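Local coordinates for protein multiheme cytochrome cf (Carboxydothermus ferrireducens DSM 11255, PDB 6QVM) that probably passes electrons through a chain of covalently bound c-type hemes to insoluble extracellular Fe(III), while embedded in the bacterial S-layer, at residues Q308-L311 / V312-K316; D571-T574 / I575-D578. One frame throughout, in Å; residues are numbered along the deposited sequence.

Contact 1: Q308-L311 / V312-K316. With HEC (heme c), chain H.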
loop_
_atom_site.group_PDB
_atom_site.type_symbol
_atom_site.label_atom_id
_atom_site.label_comp_id
_atom_site.label_asym_id
_atom_site.label_seq_id
_atom_site.Cartn_x
_atom_site.Cartn_y
_atom_site.Cartn_z
ATOM N N GLN A 308 25.808 -9.025 10.799
ATOM C CA GLN A 308 25.181 -9.972 9.889
ATOM C C GLN A 308 25.448 -9.595 8.435
ATOM O O GLN A 308 25.828 -8.467 8.107
ATOM C CB GLN A 308 23.668 -10.046 10.125
ATOM C CG GLN A 308 23.247 -10.374 11.550
ATOM C CD GLN A 308 23.106 -9.142 12.419
ATOM O OE1 GLN A 308 23.859 -8.178 12.280
ATOM N NE2 GLN A 308 22.134 -9.166 13.323
ATOM N N ASN A 309 25.257 -10.577 7.555
ATOM C CA ASN A 309 25.194 -10.330 6.120
ATOM C C ASN A 309 23.785 -9.845 5.804
ATOM O O ASN A 309 22.813 -10.594 5.952
ATOM C CB ASN A 309 25.552 -11.590 5.335
ATOM C CG ASN A 309 25.642 -11.344 3.831
ATOM O OD1 ASN A 309 24.815 -10.637 3.249
ATOM N ND2 ASN A 309 26.648 -11.938 3.198
ATOM N N TRP A 310 23.676 -8.587 5.367
ATOM C CA TRP A 310 22.365 -7.994 5.132
ATOM C C TRP A 310 21.645 -8.696 3.992
ATOM O O TRP A 310 20.439 -8.950 4.068
ATOM C CB TRP A 310 22.501 -6.500 4.840
ATOM C CG TRP A 310 21.289 -5.903 4.190
ATOM C CD1 TRP A 310 20.152 -5.468 4.812
ATOM C CD2 TRP A 310 21.090 -5.680 2.789
ATOM N NE1 TRP A 310 19.260 -4.987 3.886
ATOM C CE2 TRP A 310 19.813 -5.101 2.636
ATOM C CE3 TRP A 310 21.872 -5.905 1.650
ATOM C CZ2 TRP A 310 19.298 -4.750 1.391
ATOM C CZ3 TRP A 310 21.358 -5.555 0.414
ATOM C CH2 TRP A 310 20.081 -4.988 0.294
ATOM N N LEU A 311 22.376 -9.030 2.929
ATOM C CA LEU A 311 21.748 -9.655 1.769
ATOM C C LEU A 311 21.187 -11.030 2.109
ATOM O O LEU A 311 20.099 -11.397 1.648
ATOM C CB LEU A 311 22.756 -9.748 0.628
ATOM C CG LEU A 311 22.252 -10.145 -0.758
ATOM C CD1 LEU A 311 21.200 -9.171 -1.257
ATOM C CD2 LEU A 311 23.418 -10.218 -1.736
ATOM N N VAL A 312 21.914 -11.799 2.922
ATOM C CA VAL A 312 21.500 -13.160 3.237
ATOM C C VAL A 312 20.430 -13.155 4.328
ATOM O O VAL A 312 19.507 -13.976 4.324
ATOM C CB VAL A 312 22.730 -14.011 3.620
ATOM C CG1 VAL A 312 22.296 -15.361 4.176
ATOM C CG2 VAL A 312 23.638 -14.173 2.421
ATOM N N SER A 313 20.538 -12.236 5.285
ATOM C CA SER A 313 19.731 -12.293 6.499
ATOM C C SER A 313 18.628 -11.240 6.589
ATOM O O SER A 313 17.725 -11.383 7.427
ATOM C CB SER A 313 20.637 -12.177 7.734
ATOM O OG SER A 313 21.546 -13.269 7.792
ATOM N N CYS A 314 18.660 -10.200 5.749
ATOM C CA CYS A 314 17.759 -9.078 6.007
ATOM C C CYS A 314 17.051 -8.583 4.764
ATOM O O CYS A 314 15.889 -8.159 4.833
ATOM C CB CYS A 314 18.518 -7.901 6.643
ATOM S SG CYS A 314 19.689 -8.356 7.946
ATOM N N ALA A 315 17.737 -8.646 3.626
ATOM C CA ALA A 315 17.263 -7.970 2.422
ATOM C C ALA A 315 15.886 -8.466 1.986
ATOM O O ALA A 315 15.097 -7.700 1.415
ATOM C CB ALA A 315 18.281 -8.154 1.303
ATOM N N LYS A 316 15.571 -9.731 2.275
ATOM C CA LYS A 316 14.343 -10.339 1.780
ATOM C C LYS A 316 13.094 -9.596 2.236
ATOM O O LYS A 316 12.047 -9.725 1.597
ATOM C CB LYS A 316 14.264 -11.800 2.226
ATOM C CG LYS A 316 14.226 -11.954 3.735
ATOM C CD LYS A 316 14.560 -13.362 4.171
ATOM C CE LYS A 316 14.160 -13.611 5.614
ATOM N NZ LYS A 316 14.469 -15.007 6.018
HETATM FE FE HEC H . 14.062 -5.398 9.738
HETATM C CHA HEC H . 12.359 -2.564 10.778
HETATM C CHB HEC H . 17.034 -3.831 10.486
HETATM C CHC HEC H . 15.773 -8.288 8.959
HETATM C CHD HEC H . 11.170 -6.806 8.588
HETATM N NA HEC H . 14.597 -3.547 10.492
HETATM C C1A HEC H . 13.735 -2.518 10.822
HETATM C C2A HEC H . 14.528 -1.384 11.251
HETATM C C3A HEC H . 15.819 -1.728 11.174
HETATM C C4A HEC H . 15.888 -3.096 10.696
HETATM C CMA HEC H . 17.016 -0.820 11.526
HETATM C CAA HEC H . 13.961 -0.028 11.727
HETATM C CBA HEC H . 13.630 -0.176 13.214
HETATM C CGA HEC H . 13.171 1.137 13.796
HETATM O O1A HEC H . 12.175 1.725 13.290
HETATM O O2A HEC H . 13.804 1.580 14.791
HETATM N NB HEC H . 16.033 -5.952 9.688
HETATM C C1B HEC H . 17.084 -5.170 10.140
HETATM C C2B HEC H . 18.268 -6.002 10.171
HETATM C C3B HEC H . 17.928 -7.239 9.747
HETATM C C4B HEC H . 16.512 -7.225 9.435
HETATM C CMB HEC H . 19.660 -5.496 10.605
HETATM C CAB HEC H . 18.843 -8.480 9.593
HETATM C CBB HEC H . 19.470 -8.902 10.942
HETATM N NC HEC H . 13.569 -7.195 8.901
HETATM C C1C HEC H . 14.419 -8.266 8.694
HETATM C C2C HEC H . 13.639 -9.377 8.180
HETATM C C3C HEC H . 12.360 -8.970 8.078
HETATM C C4C HEC H . 12.301 -7.590 8.529
HETATM C CMC HEC H . 14.217 -10.758 7.803
HETATM C CAC HEC H . 11.139 -9.770 7.558
HETATM C CBC HEC H . 10.833 -10.962 8.487
HETATM N ND HEC H . 12.088 -4.765 9.670
HETATM C C1D HEC H . 11.058 -5.567 9.190
HETATM C C2D HEC H . 9.808 -4.893 9.426
HETATM C C3D HEC H . 10.170 -3.563 10.111
HETATM C C4D HEC H . 11.609 -3.576 10.219
HETATM C CMD HEC H . 8.428 -5.449 9.028
HETATM C CAD HEC H . 9.228 -2.435 10.594
HETATM C CBD HEC H . 8.187 -2.993 11.569
HETATM C CGD HEC H . 8.805 -3.219 12.923
HETATM O O1D HEC H . 9.910 -2.679 13.161
HETATM O O2D HEC H . 8.205 -3.931 13.764
HETATM O O HOH W 1 24.276 -12.936 8.059
HETATM O O HOH W 2 17.534 -11.881 2.776
#

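Contact 2: D571-T574 / I575-D578. With NGA (2-acetamido-2-deoxy-beta-D-galactopyranose), chain D.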
loop_
_atom_site.group_PDB
_atom_site.type_symbol
_atom_site.label_atom_id
_atom_site.label_comp_id
_atom_site.label_asym_id
_atom_site.label_seq_id
_atom_site.Cartn_x
_atom_site.Cartn_y
_atom_site.Cartn_z
ATOM N N ASP A 571 3.266 -16.271 25.484
ATOM C CA ASP A 571 3.888 -17.168 24.524
ATOM C C ASP A 571 2.999 -17.224 23.290
ATOM O O ASP A 571 1.843 -17.661 23.364
ATOM C CB ASP A 571 4.109 -18.563 25.110
ATOM C CG ASP A 571 5.312 -18.622 26.039
ATOM O OD1 ASP A 571 5.858 -17.547 26.367
ATOM O OD2 ASP A 571 5.705 -19.739 26.446
ATOM N N ASN A 572 3.532 -16.755 22.166
ATOM C CA ASN A 572 2.806 -16.714 20.901
ATOM C C ASN A 572 2.940 -18.086 20.252
ATOM O O ASN A 572 3.971 -18.410 19.657
ATOM C CB ASN A 572 3.351 -15.602 20.015
ATOM C CG ASN A 572 2.433 -15.272 18.857
ATOM O OD1 ASN A 572 1.804 -16.159 18.276
ATOM N ND2 ASN A 572 2.349 -13.995 18.516
ATOM N N LEU A 573 1.892 -18.900 20.367
ATOM C CA LEU A 573 1.933 -20.250 19.820
ATOM C C LEU A 573 1.848 -20.267 18.299
ATOM O O LEU A 573 2.273 -21.248 17.681
ATOM C CB LEU A 573 0.809 -21.101 20.422
ATOM C CG LEU A 573 0.931 -21.252 21.939
ATOM C CD1 LEU A 573 -0.170 -22.116 22.518
ATOM C CD2 LEU A 573 2.297 -21.808 22.300
ATOM N N THR A 574 1.315 -19.210 17.686
ATOM C CA THR A 574 1.341 -19.118 16.230
ATOM C C THR A 574 2.768 -18.955 15.725
ATOM O O THR A 574 3.164 -19.589 14.740
ATOM C CB THR A 574 0.470 -17.957 15.752
ATOM O OG1 THR A 574 -0.831 -18.043 16.348
ATOM C CG2 THR A 574 0.337 -17.987 14.239
ATOM N N ILE A 575 3.558 -18.114 16.394
ATOM C CA ILE A 575 4.973 -17.984 16.060
ATOM C C ILE A 575 5.698 -19.292 16.343
ATOM O O ILE A 575 6.499 -19.771 15.532
ATOM C CB ILE A 575 5.602 -16.819 16.846
ATOM C CG1 ILE A 575 4.864 -15.510 16.561
ATOM C CG2 ILE A 575 7.086 -16.686 16.520
ATOM C CD1 ILE A 575 4.795 -15.164 15.091
ATOM N N LYS A 576 5.412 -19.893 17.501
ATOM C CA LYS A 576 6.195 -21.027 17.979
ATOM C C LYS A 576 6.072 -22.243 17.065
ATOM O O LYS A 576 7.031 -23.011 16.925
ATOM C CB LYS A 576 5.766 -21.390 19.401
ATOM C CG LYS A 576 6.616 -22.458 20.056
ATOM C CD LYS A 576 6.051 -22.850 21.415
ATOM C CE LYS A 576 6.884 -23.948 22.056
ATOM N NZ LYS A 576 6.492 -24.191 23.469
ATOM N N ASN A 577 4.917 -22.431 16.426
ATOM C CA ASN A 577 4.641 -23.636 15.652
ATOM C C ASN A 577 4.642 -23.379 14.146
ATOM O O ASN A 577 3.905 -24.032 13.404
ATOM C CB ASN A 577 3.307 -24.245 16.082
ATOM C CG ASN A 577 3.263 -24.565 17.562
ATOM O OD1 ASN A 577 2.293 -24.242 18.245
ATOM N ND2 ASN A 577 4.324 -25.184 18.073
ATOM N N ASP A 578 5.469 -22.442 13.678
ATOM C CA ASP A 578 5.522 -22.069 12.264
ATOM C C ASP A 578 6.978 -22.118 11.805
ATOM O O ASP A 578 7.746 -21.187 12.067
ATOM C CB ASP A 578 4.910 -20.688 12.033
ATOM C CG ASP A 578 4.766 -20.349 10.556
ATOM O OD1 ASP A 578 5.272 -21.111 9.701
ATOM O OD2 ASP A 578 4.141 -19.314 10.249
HETATM C C1 NGA D . -3.861 -26.360 18.411
HETATM C C2 NGA D . -3.964 -27.876 18.723
HETATM C C3 NGA D . -4.243 -27.770 20.224
HETATM C C4 NGA D . -3.065 -27.117 20.912
HETATM C C5 NGA D . -2.728 -25.780 20.287
HETATM C C6 NGA D . -1.474 -25.200 20.922
HETATM C C7 NGA D . -4.780 -29.577 17.055
HETATM C C8 NGA D . -5.894 -29.853 16.072
HETATM N N2 NGA D . -4.968 -28.527 17.888
HETATM O O3 NGA D . -4.298 -28.883 21.043
HETATM O O4 NGA D . -1.963 -27.988 20.794
HETATM O O5 NGA D . -2.575 -25.973 18.891
HETATM O O6 NGA D . -1.330 -23.926 20.351
HETATM O O7 NGA D . -3.790 -30.322 17.044
#

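Contact 1: Q308-L311 / V312-K316
Trp310 and Ala315 meet where helix 310-313 gives out, the alanine methyl lying against one face of the indole. The tryptophan can be followed outward from its CB, which starts off away from the following turn; with CG anti to the backbone N (chi1 163°) the ring system is swung back over it. CD1, on the five-membered ring, comes 3.5 Å from Cys314 CB, obliquely. NE1 packs on Ala315 CA and CD2 on its CB. Further out, CE2, CZ2 and CH2 pass over the Ala315 methyl, which is offset toward the rim of the ring system; its CB lies 3.6 Å from the centroid of the six-membered ring, 16° off the normal: a CH-pi contact. The small methyl suits this place, since it lets the broad ring lie close to the backbone; Leu311 CD1 also touches it, and the rings of Tyr272 and His318 meet the indole as well.

Cys314 opens the CXXCH heme-binding motif of c-type cytochromes. Its SG, turned beside its own backbone N, is bonded covalently to the heme vinyl-derived carbon CAB, so the helix end directly carries the cofactor. The backbone there is fixed by a shared acceptor: Cys314 N (2.7 Å) and Ala315 N (2.8 Å) both donate to Trp310 O, reaching it from opposite faces of its carbonyl plane.

At the other end Asn309 is the N-cap. Its OD1 accepts from Val312 N at 3.1 Å, the donor standing 57° out of the amide plane, and a short polar side chain is what such a position needs. Val312 CG2 packs against Asn309 CG, the two side chains crossing at about a right angle. Water 1 accepts from Asn309 N and is hydrogen-bonded to Ser313 OG, 2.8 Å away.

Contact 2: D571-T574 / I575-D578
Asn572 OD1 is gripped by two backbone N-H groups, those of Ile575 at 3.2 Å and, more weakly, of Thr574 at 3.1 Å. This is an N-cap: Asn572 ends strand 567-572, and its amide oxygen takes up N-H groups in the first turn of helix 573-576. The side chain reaches them because CG lies anti to the backbone N (chi1 -165°), folding the amide forward over the turn. The Ile575 bond is fairly straight at its hydrogen, 161°, yet its donor stands well above the amide plane. The other end of the amide is used too, for ND2 is hydrogen-bonded to Asp399 OD2 and Tyr560 OH. Asp399 belongs to the calcium site, so the cap sits in that ion's second shell. Asparagine suits this place by offering an acceptor and a donor on one short side chain.

Two backbone bonds of the i to i+4 kind then form the turn: Lys576 N donates to Asn572 O at 3.0 Å, in the carbonyl plane, and Asn577 N to Leu573 O at 3.2 Å from above its plane.

Ile575 lays CG1 across the Asn572 amide, 3.4 Å from CG, its apolar side chain packing on the amide from the helix side. Leu573 and Lys576 run side by side, the lysine fully extended so that its aliphatic CD rests against Leu573 CD2 while its amine continues outward. Thr574 OG1 is held by Glu400 N. The sugar is met by the other leucine branch, Leu573 CD1, 3.1 Å from O6 of the N-acetylgalactosamine.

Contact 1 comes first along the chain and contact 2 well after it, their centres about 23 Å apart and their nearest atoms about 11 Å apart, without touching. They share no helix or sheet. Residues 308-316 follow strand 300-303, an outer strand of a five-stranded antiparallel sheet, whereas 571-578 continue from strand 567-572, an inner strand of a four-stranded one. Each is built round a single short helix begun by an asparagine cap, and each touches a sugar of a different glycan site, through Val312 and Leu573. Their roles differ: contact 1 is an attachment point for a heme in the probable electron path, while contact 2 packs beside the calcium site.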